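Local atomic coordinates of autoinducer 2-binding protein LsrB (PDB entry 6DSP), a protein that binds the quorum-sensing signal autoinducer-2 in its tetrahydroxytetrahydrofuran form, as a receptor of the bacterial solute-binding protein 2 family. Residues 260-271 with 331-342; 104-112 with 117-125. All coordinates share one frame; numbering follows the deposited sequence.

Contact 1. Residues 260-271 with 331-342. With PAV ((2R,4S)-2-methyl-2,3,3,4-tetrahydroxytetrahydrofuran), chain C.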
loop_
_atom_site.group_PDB
_atom_site.type_symbol
_atom_site.label_atom_id
_atom_site.label_comp_id
_atom_site.label_asym_id
_atom_site.label_seq_id
_atom_site.Cartn_x
_atom_site.Cartn_y
_atom_site.Cartn_z
ATOM N N CYS A 260 13.684 3.535 14.343
ATOM C CA CYS A 260 13.844 2.289 15.080
ATOM C C CYS A 260 15.131 2.296 15.903
ATOM O O CYS A 260 15.125 1.916 17.091
ATOM C CB CYS A 260 13.747 1.120 14.081
ATOM S SG CYS A 260 13.768 -0.494 14.874
ATOM N N ASN A 261 16.226 2.797 15.317
ATOM C CA ASN A 261 17.490 2.905 16.057
ATOM C C ASN A 261 17.366 3.859 17.241
ATOM O O ASN A 261 18.047 3.678 18.262
ATOM C CB ASN A 261 18.623 3.367 15.133
ATOM C CG ASN A 261 19.118 2.255 14.229
ATOM O OD1 ASN A 261 19.168 1.097 14.639
ATOM N ND2 ASN A 261 19.502 2.598 13.012
ATOM N N ASP A 262 16.509 4.867 17.132
ATOM C CA ASP A 262 16.300 5.822 18.217
ATOM C C ASP A 262 15.259 5.344 19.216
ATOM O O ASP A 262 14.902 6.103 20.128
ATOM C CB ASP A 262 15.867 7.183 17.655
ATOM C CG ASP A 262 16.995 7.890 16.935
ATOM O OD1 ASP A 262 18.146 7.449 17.122
ATOM O OD2 ASP A 262 16.738 8.876 16.192
ATOM N N GLY A 263 14.741 4.124 19.045
ATOM C CA GLY A 263 13.837 3.534 20.015
ATOM C C GLY A 263 12.423 4.050 19.947
ATOM O O GLY A 263 11.664 3.877 20.906
ATOM N N ILE A 264 12.027 4.675 18.833
ATOM C CA ILE A 264 10.706 5.271 18.769
ATOM C C ILE A 264 9.653 4.207 18.498
ATOM O O ILE A 264 8.509 4.350 18.949
ATOM C CB ILE A 264 10.646 6.390 17.694
ATOM C CG1 ILE A 264 11.754 7.421 17.915
ATOM C CG2 ILE A 264 9.258 7.046 17.675
ATOM C CD1 ILE A 264 11.703 8.050 19.289
ATOM N N LEU A 265 9.984 3.181 17.706
ATOM C CA LEU A 265 9.068 2.066 17.480
ATOM C C LEU A 265 9.881 0.785 17.369
ATOM O O LEU A 265 11.050 0.796 16.988
ATOM C CB LEU A 265 8.165 2.243 16.229
ATOM C CG LEU A 265 8.761 1.897 14.856
ATOM C CD1 LEU A 265 7.664 1.870 13.782
ATOM C CD2 LEU A 265 9.830 2.899 14.450
ATOM N N THR A 266 9.208 -0.328 17.620
ATOM C CA THR A 266 9.856 -1.622 17.611
ATOM C C THR A 266 9.716 -2.343 16.285
ATOM O O THR A 266 10.633 -3.070 15.890
ATOM C CB THR A 266 9.202 -2.503 18.709
ATOM O OG1 THR A 266 9.300 -1.827 19.972
ATOM C CG2 THR A 266 9.876 -3.860 18.796
ATOM N N ARG A 267 8.587 -2.188 15.588
ATOM C CA ARG A 267 8.223 -3.158 14.570
ATOM C C ARG A 267 7.262 -2.506 13.589
ATOM O O ARG A 267 6.347 -1.791 14.001
ATOM C CB ARG A 267 7.544 -4.358 15.259
ATOM C CG ARG A 267 6.992 -5.416 14.321
ATOM C CD ARG A 267 6.374 -6.561 15.144
ATOM N NE ARG A 267 7.362 -7.422 15.784
ATOM C CZ ARG A 267 7.733 -7.342 17.068
ATOM N NH1 ARG A 267 7.215 -6.403 17.865
ATOM N NH2 ARG A 267 8.627 -8.206 17.547
ATOM N N TRP A 268 7.457 -2.786 12.302
ATOM C CA TRP A 268 6.533 -2.351 11.251
ATOM C C TRP A 268 6.711 -3.335 10.112
ATOM O O TRP A 268 7.546 -4.233 10.193
ATOM C CB TRP A 268 6.821 -0.890 10.829
ATOM C CG TRP A 268 8.062 -0.730 9.997
ATOM C CD1 TRP A 268 8.104 -0.526 8.654
ATOM C CD2 TRP A 268 9.421 -0.723 10.457
ATOM N NE1 TRP A 268 9.398 -0.426 8.238
ATOM C CE2 TRP A 268 10.237 -0.565 9.317
ATOM C CE3 TRP A 268 10.029 -0.884 11.720
ATOM C CZ2 TRP A 268 11.632 -0.549 9.392
ATOM C CZ3 TRP A 268 11.427 -0.859 11.791
ATOM C CH2 TRP A 268 12.206 -0.694 10.633
ATOM N N GLY A 269 5.926 -3.177 9.043
ATOM C CA GLY A 269 5.992 -4.126 7.952
ATOM C C GLY A 269 5.953 -3.503 6.572
ATOM O O GLY A 269 5.665 -2.310 6.395
ATOM N N LEU A 270 6.208 -4.356 5.589
ATOM C CA LEU A 270 5.971 -4.027 4.183
ATOM C C LEU A 270 6.081 -5.330 3.405
ATOM O O LEU A 270 5.554 -6.362 3.847
ATOM C CB LEU A 270 6.908 -2.927 3.651
ATOM C CG LEU A 270 6.295 -2.195 2.433
ATOM C CD1 LEU A 270 5.218 -1.180 2.814
ATOM C CD2 LEU A 270 7.407 -1.542 1.603
ATOM N N TRP A 271 6.714 -5.276 2.241
ATOM C CA TRP A 271 6.786 -6.340 1.244
ATOM C C TRP A 271 7.737 -5.776 0.191
ATOM O O TRP A 271 8.168 -4.619 0.291
ATOM C CB TRP A 271 5.382 -6.645 0.652
ATOM C CG TRP A 271 4.666 -5.405 0.180
ATOM C CD1 TRP A 271 4.833 -4.779 -1.031
ATOM C CD2 TRP A 271 3.742 -4.595 0.923
ATOM N NE1 TRP A 271 4.075 -3.632 -1.090
ATOM C CE2 TRP A 271 3.389 -3.490 0.096
ATOM C CE3 TRP A 271 3.146 -4.709 2.184
ATOM C CZ2 TRP A 271 2.479 -2.513 0.511
ATOM C CZ3 TRP A 271 2.246 -3.729 2.591
ATOM C CH2 TRP A 271 1.928 -2.638 1.753
ATOM N N LEU A 331 1.438 -10.927 -4.367
ATOM C CA LEU A 331 2.800 -11.193 -3.926
ATOM C C LEU A 331 2.811 -12.396 -2.985
ATOM O O LEU A 331 1.917 -12.534 -2.134
ATOM C CB LEU A 331 3.333 -9.994 -3.155
ATOM C CG LEU A 331 3.588 -8.730 -3.969
ATOM C CD1 LEU A 331 4.291 -7.738 -3.065
ATOM C CD2 LEU A 331 4.403 -9.014 -5.230
ATOM N N PRO A 332 3.825 -13.260 -3.080
ATOM C CA PRO A 332 3.869 -14.446 -2.221
ATOM C C PRO A 332 4.254 -14.182 -0.781
ATOM O O PRO A 332 4.047 -15.062 0.062
ATOM C CB PRO A 332 4.927 -15.330 -2.900
ATOM C CG PRO A 332 5.809 -14.395 -3.615
ATOM C CD PRO A 332 4.881 -13.287 -4.106
ATOM N N GLU A 333 4.840 -13.040 -0.454
ATOM C CA GLU A 333 5.235 -12.855 0.931
ATOM C C GLU A 333 5.181 -11.388 1.313
ATOM O O GLU A 333 5.252 -10.499 0.461
ATOM C CB GLU A 333 6.590 -13.482 1.277
ATOM C CG GLU A 333 7.767 -12.675 0.855
ATOM C CD GLU A 333 9.070 -13.437 1.060
ATOM O OE1 GLU A 333 9.016 -14.650 1.350
ATOM O OE2 GLU A 333 10.149 -12.819 0.914
ATOM N N ARG A 334 4.987 -11.153 2.599
ATOM C CA ARG A 334 5.127 -9.856 3.239
ATOM C C ARG A 334 6.222 -9.959 4.293
ATOM O O ARG A 334 6.641 -11.062 4.675
ATOM C CB ARG A 334 3.785 -9.382 3.821
ATOM C CG ARG A 334 2.768 -9.099 2.704
ATOM C CD ARG A 334 1.428 -9.781 2.939
ATOM N NE ARG A 334 1.541 -11.228 2.838
ATOM C CZ ARG A 334 1.564 -11.907 1.698
ATOM N NH1 ARG A 334 1.478 -11.294 0.519
ATOM N NH2 ARG A 334 1.690 -13.225 1.744
ATOM N N THR A 335 6.693 -8.803 4.775
ATOM C CA THR A 335 7.906 -8.729 5.576
ATOM C C THR A 335 7.632 -7.932 6.838
ATOM O O THR A 335 7.055 -6.843 6.772
ATOM C CB THR A 335 9.039 -8.054 4.785
ATOM O OG1 THR A 335 9.168 -8.705 3.508
ATOM C CG2 THR A 335 10.353 -8.149 5.574
ATOM N N ILE A 336 8.064 -8.457 7.990
ATOM C CA ILE A 336 7.984 -7.743 9.257
ATOM C C ILE A 336 9.390 -7.310 9.639
ATOM O O ILE A 336 10.295 -8.152 9.713
ATOM C CB ILE A 336 7.346 -8.608 10.359
ATOM C CG1 ILE A 336 5.903 -8.957 9.987
ATOM C CG2 ILE A 336 7.377 -7.879 11.674
ATOM C CD1 ILE A 336 5.316 -10.049 10.858
ATOM N N PHE A 337 9.577 -6.011 9.884
ATOM C CA PHE A 337 10.884 -5.459 10.228
ATOM C C PHE A 337 10.967 -5.150 11.715
ATOM O O PHE A 337 10.012 -4.637 12.321
ATOM C CB PHE A 337 11.159 -4.150 9.482
ATOM C CG PHE A 337 10.999 -4.244 8.005
ATOM C CD1 PHE A 337 11.954 -4.873 7.215
ATOM C CD2 PHE A 337 9.889 -3.675 7.380
ATOM C CE1 PHE A 337 11.812 -4.936 5.837
ATOM C CE2 PHE A 337 9.764 -3.734 5.990
ATOM C CZ PHE A 337 10.707 -4.385 5.229
ATOM N N THR A 338 12.118 -5.464 12.303
ATOM C CA THR A 338 12.505 -4.958 13.614
ATOM C C THR A 338 13.976 -4.549 13.520
ATOM O O THR A 338 14.604 -4.669 12.461
ATOM C CB THR A 338 12.356 -6.005 14.726
ATOM O OG1 THR A 338 13.414 -6.971 14.592
ATOM C CG2 THR A 338 10.973 -6.660 14.713
ATOM N N LYS A 339 14.546 -4.066 14.627
ATOM C CA LYS A 339 15.959 -3.731 14.591
ATOM C C LYS A 339 16.815 -4.947 14.253
ATOM O O LYS A 339 17.955 -4.787 13.813
ATOM C CB LYS A 339 16.364 -3.128 15.944
ATOM C CG LYS A 339 16.438 -4.145 17.082
ATOM C CD LYS A 339 16.907 -3.485 18.363
ATOM C CE LYS A 339 16.700 -4.409 19.538
ATOM N NZ LYS A 339 17.406 -5.709 19.363
ATOM N N ASP A 340 16.297 -6.163 14.454
ATOM C CA ASP A 340 17.115 -7.357 14.257
ATOM C C ASP A 340 17.262 -7.752 12.793
ATOM O O ASP A 340 18.209 -8.466 12.455
ATOM C CB ASP A 340 16.523 -8.526 15.041
ATOM C CG ASP A 340 16.630 -8.334 16.527
ATOM O OD1 ASP A 340 17.543 -7.589 16.962
ATOM O OD2 ASP A 340 15.799 -8.929 17.246
ATOM N N ASN A 341 16.353 -7.326 11.906
ATOM C CA ASN A 341 16.511 -7.637 10.490
ATOM C C ASN A 341 16.471 -6.435 9.559
ATOM O O ASN A 341 16.725 -6.618 8.358
ATOM C CB ASN A 341 15.468 -8.667 10.024
ATOM C CG ASN A 341 14.042 -8.119 10.067
ATOM O OD1 ASN A 341 13.804 -7.060 10.638
ATOM N ND2 ASN A 341 13.091 -8.815 9.431
ATOM N N MET A 342 16.156 -5.221 10.048
ATOM C CA MET A 342 15.938 -4.107 9.121
ATOM C C MET A 342 17.183 -3.800 8.297
ATOM O O MET A 342 17.075 -3.311 7.161
ATOM C CB MET A 342 15.476 -2.856 9.875
ATOM C CG MET A 342 16.555 -2.268 10.777
ATOM S SD MET A 342 15.844 -0.973 11.799
ATOM C CE MET A 342 17.341 -0.241 12.480
HETATM O O2 PAV C . 0.613 1.384 3.040
HETATM C C2 PAV C . 1.160 1.812 1.775
HETATM C C1 PAV C . 2.650 1.436 1.613
HETATM O O5 PAV C . 1.210 3.340 1.903
HETATM C C5 PAV C . 1.177 3.844 0.639
HETATM C C4 PAV C . 0.869 2.681 -0.323
HETATM O O4 PAV C . -0.116 3.070 -1.276
HETATM C C3 PAV C . 0.418 1.587 0.651
HETATM O O3 PAV C . 0.698 0.318 0.126
HETATM O O13 PAV C . -0.954 1.732 0.943
HETATM O O HOH W 1 13.113 -3.274 17.023
#
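Trp-268 and Phe-337 meet because their first torsions lean the two side chains over each other: CG of Trp-268 sits between its backbone N and carbonyl carbon (chi1 74°), while CG of Phe-337 lies beside its own N, opposite the carbonyl carbon (chi1 -53°). The CB of Phe-337 thereby comes over one face of the indole, 3.6 Å from the centroid of the Trp-268 six-membered ring, a CH-pi contact almost on the ring normal. The phenyl ring itself reaches the five-membered ring with its plane inclined by 34°, CD2 of Phe-337 lying 3.4 Å from NE1 of Trp-268. At the in-plane edge of the same indole, SD of Met-342 makes a Met-aromatic contact, 3.8 Å from CH2 of Trp-268, and also touches CB and SG of Cys-260. Trp-268 and Phe-337 lie, with Leu-270 and Thr-335, on one face of a two-stranded antiparallel sheet, 268-270 with 335-337. Trp-268 and Phe-337 form a hydrogen-bonded pair, with Phe-337 N donating to Trp-268 O at 2.7 Å; Leu-270 and Thr-335 form the next, and Gly-269 faces Ile-336 in the non-hydrogen-bonded pair between. On the face that carries Ile-336, CG2 of this residue packs on CG of Arg-267 at 3.6 Å, and CG2 of Thr-338 covers one face of the guanidinium, whose NH1 is salt-bridged to Glu-144. A water joins Thr-266 O (2.7 Å) to Lys-339 N. Toward the ligand, Trp-271 takes CD1 of Leu-331 against its own CD1 at 3.6 Å, the side chains crossing at about a right angle. The far end of its indole brings CZ2 of Trp-271 to 3.4 Å from O3 of the autoinducer, which lies at the ring edge, and CD1 of Leu-270 packs near the ligand methyl C1.

Contact 2. Residues 104-112 with 117-125. With PAV ((2R,4S)-2-methyl-2,3,3,4-tetrahydroxytetrahydrofuran), chain C.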
loop_
_atom_site.group_PDB
_atom_site.type_symbol
_atom_site.label_atom_id
_atom_site.label_comp_id
_atom_site.label_asym_id
_atom_site.label_seq_id
_atom_site.Cartn_x
_atom_site.Cartn_y
_atom_site.Cartn_z
ATOM N N VAL A 104 -5.020 1.763 -24.968
ATOM C CA VAL A 104 -4.015 1.619 -23.914
ATOM C C VAL A 104 -4.401 0.465 -22.997
ATOM O O VAL A 104 -5.548 0.367 -22.570
ATOM C CB VAL A 104 -3.900 2.930 -23.120
ATOM C CG1 VAL A 104 -2.934 2.797 -21.990
ATOM C CG2 VAL A 104 -3.452 4.058 -24.077
ATOM N N THR A 105 -3.442 -0.408 -22.719
ATOM C CA THR A 105 -3.651 -1.504 -21.762
ATOM C C THR A 105 -3.578 -0.936 -20.348
ATOM O O THR A 105 -2.625 -0.226 -20.010
ATOM C CB THR A 105 -2.540 -2.540 -21.935
ATOM O OG1 THR A 105 -2.683 -3.145 -23.222
ATOM C CG2 THR A 105 -2.592 -3.596 -20.821
ATOM N N VAL A 106 -4.609 -1.170 -19.551
ATOM C CA VAL A 106 -4.696 -0.627 -18.196
ATOM C C VAL A 106 -4.488 -1.744 -17.175
ATOM O O VAL A 106 -5.220 -2.746 -17.184
ATOM C CB VAL A 106 -6.035 0.093 -17.952
ATOM C CG1 VAL A 106 -6.125 0.593 -16.521
ATOM C CG2 VAL A 106 -6.228 1.258 -18.969
ATOM N N THR A 107 -3.501 -1.565 -16.303
ATOM C CA THR A 107 -3.296 -2.453 -15.161
ATOM C C THR A 107 -3.166 -1.604 -13.905
ATOM O O THR A 107 -2.924 -0.387 -13.970
ATOM C CB THR A 107 -2.019 -3.323 -15.295
ATOM O OG1 THR A 107 -0.854 -2.489 -15.331
ATOM C CG2 THR A 107 -2.067 -4.240 -16.536
ATOM N N THR A 108 -3.253 -2.255 -12.740
ATOM C CA THR A 108 -3.069 -1.560 -11.477
ATOM C C THR A 108 -2.045 -2.285 -10.609
ATOM O O THR A 108 -1.723 -3.454 -10.829
ATOM C CB THR A 108 -4.389 -1.397 -10.713
ATOM O OG1 THR A 108 -5.047 -2.668 -10.709
ATOM C CG2 THR A 108 -5.289 -0.368 -11.404
ATOM N N TRP A 109 -1.557 -1.585 -9.591
ATOM C CA TRP A 109 -0.730 -2.187 -8.562
ATOM C C TRP A 109 -1.003 -1.421 -7.286
ATOM O O TRP A 109 -1.395 -0.246 -7.349
ATOM C CB TRP A 109 0.759 -2.112 -8.974
ATOM C CG TRP A 109 1.334 -0.711 -8.911
ATOM C CD1 TRP A 109 0.998 0.363 -9.715
ATOM C CD2 TRP A 109 2.260 -0.212 -7.948
ATOM N NE1 TRP A 109 1.691 1.500 -9.295
ATOM C CE2 TRP A 109 2.454 1.177 -8.202
ATOM C CE3 TRP A 109 2.944 -0.800 -6.883
ATOM C CZ2 TRP A 109 3.311 1.970 -7.430
ATOM C CZ3 TRP A 109 3.809 -0.003 -6.115
ATOM C CH2 TRP A 109 3.993 1.368 -6.413
ATOM N N ASP A 110 -0.769 -2.070 -6.135
ATOM C CA ASP A 110 -0.793 -1.411 -4.821
ATOM C C ASP A 110 -2.208 -1.075 -4.362
ATOM O O ASP A 110 -2.711 -1.703 -3.423
ATOM C CB ASP A 110 0.162 -0.209 -4.809
ATOM C CG ASP A 110 0.160 0.528 -3.492
ATOM O OD1 ASP A 110 0.258 -0.157 -2.443
ATOM O OD2 ASP A 110 0.133 1.794 -3.506
ATOM N N SER A 111 -2.886 -0.141 -5.024
ATOM C CA SER A 111 -4.266 0.209 -4.689
ATOM C C SER A 111 -5.122 0.166 -5.949
ATOM O O SER A 111 -4.867 0.907 -6.915
ATOM C CB SER A 111 -4.356 1.585 -4.028
ATOM O OG SER A 111 -5.705 1.746 -3.610
ATOM N N ASP A 112 -6.122 -0.702 -5.933
ATOM C CA ASP A 112 -6.870 -1.078 -7.120
ATOM C C ASP A 112 -7.936 -0.033 -7.472
ATOM O O ASP A 112 -8.179 0.939 -6.733
ATOM C CB ASP A 112 -7.550 -2.431 -6.861
ATOM C CG ASP A 112 -7.727 -3.276 -8.125
ATOM O OD1 ASP A 112 -7.470 -2.819 -9.273
ATOM O OD2 ASP A 112 -8.145 -4.433 -7.950
ATOM N N VAL A 117 -12.503 -1.727 -15.125
ATOM C CA VAL A 117 -11.744 -0.771 -15.927
ATOM C C VAL A 117 -10.242 -1.024 -15.872
ATOM O O VAL A 117 -9.456 -0.169 -16.282
ATOM C CB VAL A 117 -12.100 0.696 -15.622
ATOM C CG1 VAL A 117 -13.602 0.908 -15.773
ATOM C CG2 VAL A 117 -11.632 1.136 -14.245
ATOM N N ARG A 118 -9.814 -2.195 -15.406
ATOM C CA ARG A 118 -8.417 -2.589 -15.549
ATOM C C ARG A 118 -8.356 -4.098 -15.777
ATOM O O ARG A 118 -9.291 -4.836 -15.440
ATOM C CB ARG A 118 -7.600 -2.194 -14.305
ATOM C CG ARG A 118 -8.146 -2.757 -12.916
ATOM C CD ARG A 118 -7.617 -4.121 -12.683
ATOM N NE ARG A 118 -8.018 -4.617 -11.354
ATOM C CZ ARG A 118 -8.556 -5.821 -11.181
ATOM N NH1 ARG A 118 -8.775 -6.630 -12.225
ATOM N NH2 ARG A 118 -8.817 -6.221 -9.960
ATOM N N LYS A 119 -7.237 -4.560 -16.328
ATOM C CA LYS A 119 -7.072 -5.971 -16.667
ATOM C C LYS A 119 -6.522 -6.779 -15.497
ATOM O O LYS A 119 -7.184 -7.684 -15.006
ATOM C CB LYS A 119 -6.243 -6.159 -17.956
ATOM C CG LYS A 119 -6.804 -5.393 -19.180
ATOM C CD LYS A 119 -8.329 -5.418 -19.233
ATOM C CE LYS A 119 -8.893 -6.793 -19.491
ATOM N NZ LYS A 119 -10.437 -6.819 -19.490
ATOM N N VAL A 120 -5.352 -6.438 -15.015
ATOM C CA VAL A 120 -4.724 -7.153 -13.919
ATOM C C VAL A 120 -4.331 -6.142 -12.852
ATOM O O VAL A 120 -3.860 -5.034 -13.159
ATOM C CB VAL A 120 -3.462 -7.893 -14.404
ATOM C CG1 VAL A 120 -2.670 -8.489 -13.235
ATOM C CG2 VAL A 120 -3.855 -9.000 -15.379
ATOM N N MET A 121 -4.524 -6.525 -11.600
ATOM C CA MET A 121 -4.031 -5.821 -10.413
ATOM C C MET A 121 -2.913 -6.645 -9.776
ATOM O O MET A 121 -3.099 -7.847 -9.582
ATOM C CB MET A 121 -5.185 -5.709 -9.417
ATOM C CG MET A 121 -4.795 -5.342 -7.991
ATOM S SD MET A 121 -4.152 -3.665 -7.829
ATOM C CE MET A 121 -3.826 -3.711 -6.077
ATOM N N VAL A 122 -1.747 -6.034 -9.503
ATOM C CA VAL A 122 -0.683 -6.687 -8.740
ATOM C C VAL A 122 -0.730 -6.198 -7.303
ATOM O O VAL A 122 -0.391 -5.044 -6.993
ATOM C CB VAL A 122 0.708 -6.501 -9.358
ATOM C CG1 VAL A 122 1.734 -7.217 -8.499
ATOM C CG2 VAL A 122 0.703 -7.084 -10.776
ATOM N N SER A 123 -1.188 -7.084 -6.414
ATOM C CA SER A 123 -1.474 -6.713 -5.037
ATOM C C SER A 123 -0.493 -7.351 -4.056
ATOM O O SER A 123 -0.135 -8.532 -4.183
ATOM C CB SER A 123 -2.895 -7.153 -4.674
ATOM O OG SER A 123 -3.163 -6.881 -3.307
ATOM N N GLN A 124 -0.146 -6.586 -3.023
ATOM C CA GLN A 124 0.732 -7.022 -1.960
ATOM C C GLN A 124 0.092 -8.036 -1.008
ATOM O O GLN A 124 0.817 -8.629 -0.198
ATOM C CB GLN A 124 1.211 -5.811 -1.143
ATOM C CG GLN A 124 0.103 -4.887 -0.601
ATOM C CD GLN A 124 -0.250 -3.728 -1.528
ATOM O OE1 GLN A 124 -0.418 -3.923 -2.738
ATOM N NE2 GLN A 124 -0.441 -2.546 -0.971
ATOM N N GLY A 125 -1.218 -8.254 -1.059
ATOM C CA GLY A 125 -1.829 -9.274 -0.219
ATOM C C GLY A 125 -3.318 -9.071 -0.117
ATOM O O GLY A 125 -3.869 -8.052 -0.543
HETATM O O2 PAV C . 0.613 1.384 3.040
HETATM C C2 PAV C . 1.160 1.812 1.775
HETATM C C1 PAV C . 2.650 1.436 1.613
HETATM O O5 PAV C . 1.210 3.340 1.903
HETATM C C5 PAV C . 1.177 3.844 0.639
HETATM C C4 PAV C . 0.869 2.681 -0.323
HETATM O O4 PAV C . -0.116 3.070 -1.276
HETATM C C3 PAV C . 0.418 1.587 0.651
HETATM O O3 PAV C . 0.698 0.318 0.126
HETATM O O13 PAV C . -0.954 1.732 0.943
HETATM O O HOH W 2 -3.882 -4.213 -2.808
#
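Asp-112 and Arg-118 form a side-on salt bridge: NE of Arg-118 gives to OD1 of Asp-112 and NH2 to OD2, each at 2.8 Å and nearly straight. Both oxygens use syn lone pairs, and with carboxylate and guanidinium planes only 4° apart the pair is held flat. OD1 of Asp-112 also accepts from OG1 of Thr-108, which comes from above the carboxylate plane, and NH2 of Arg-118 has a second partner in Asn-312. Backbone bonds join the strands in parallel: Thr-108 N to Val-120 O, Val-122 N to Thr-108 O and Asp-110 N to Val-122 O, preceded by Lys-119 N to Val-106 O. Among van der Waals contacts, Met-121 bends at chi2 (67°), bringing SD to 3.2 Å from OG1 of Thr-108 and CE against N and O of Asp-110. On the other face, CB of Trp-109 lies 4.4 Å from CB of Val-122. Polar bonds at the C-terminal ends serve the ligand. Asp-110 OD1 accepts from O3 and OD2 from O4 of the autoinducer, both at 2.6 Å; NE2 of Gln-124 meets OD1 of Asp-110 on its anti side at 2.9 Å, and Ser-85 OG hydrogen-bonds OD2, so Gln-124, itself lining the pocket, and Ser-85 probably steady the carboxylate. A ligand held in the cleft between two alpha/beta lobes, gripped by residues at the C-terminal ends of parallel strands, is characteristic of periplasmic binding proteins.

How the contacts relate
Contact 2 is buried in the large mixed sheet, where strands 105-109 and 120-123 lie side by side; contact 1 is only partly buried, a small separate two-stranded sheet with several exposed residues. Both pair strands by backbone hydrogen bonds, but contact 2 adds a salt bridge and the carboxylate that hydrogen-bonds the ligand, whereas contact 1 adds aromatic and apolar packing, with sulfur contacts from Met-342 beyond the strand end, and offers the ligand van der Waals contact from Leu-270 and Trp-271. The centres are about 26 Å apart, yet the segments touch: Leu-331 N probably bonds to Ser-123 O, Arg-334 NH1 to Gln-124 O, and CZ2 of Trp-271 packs on NE2 of Gln-124.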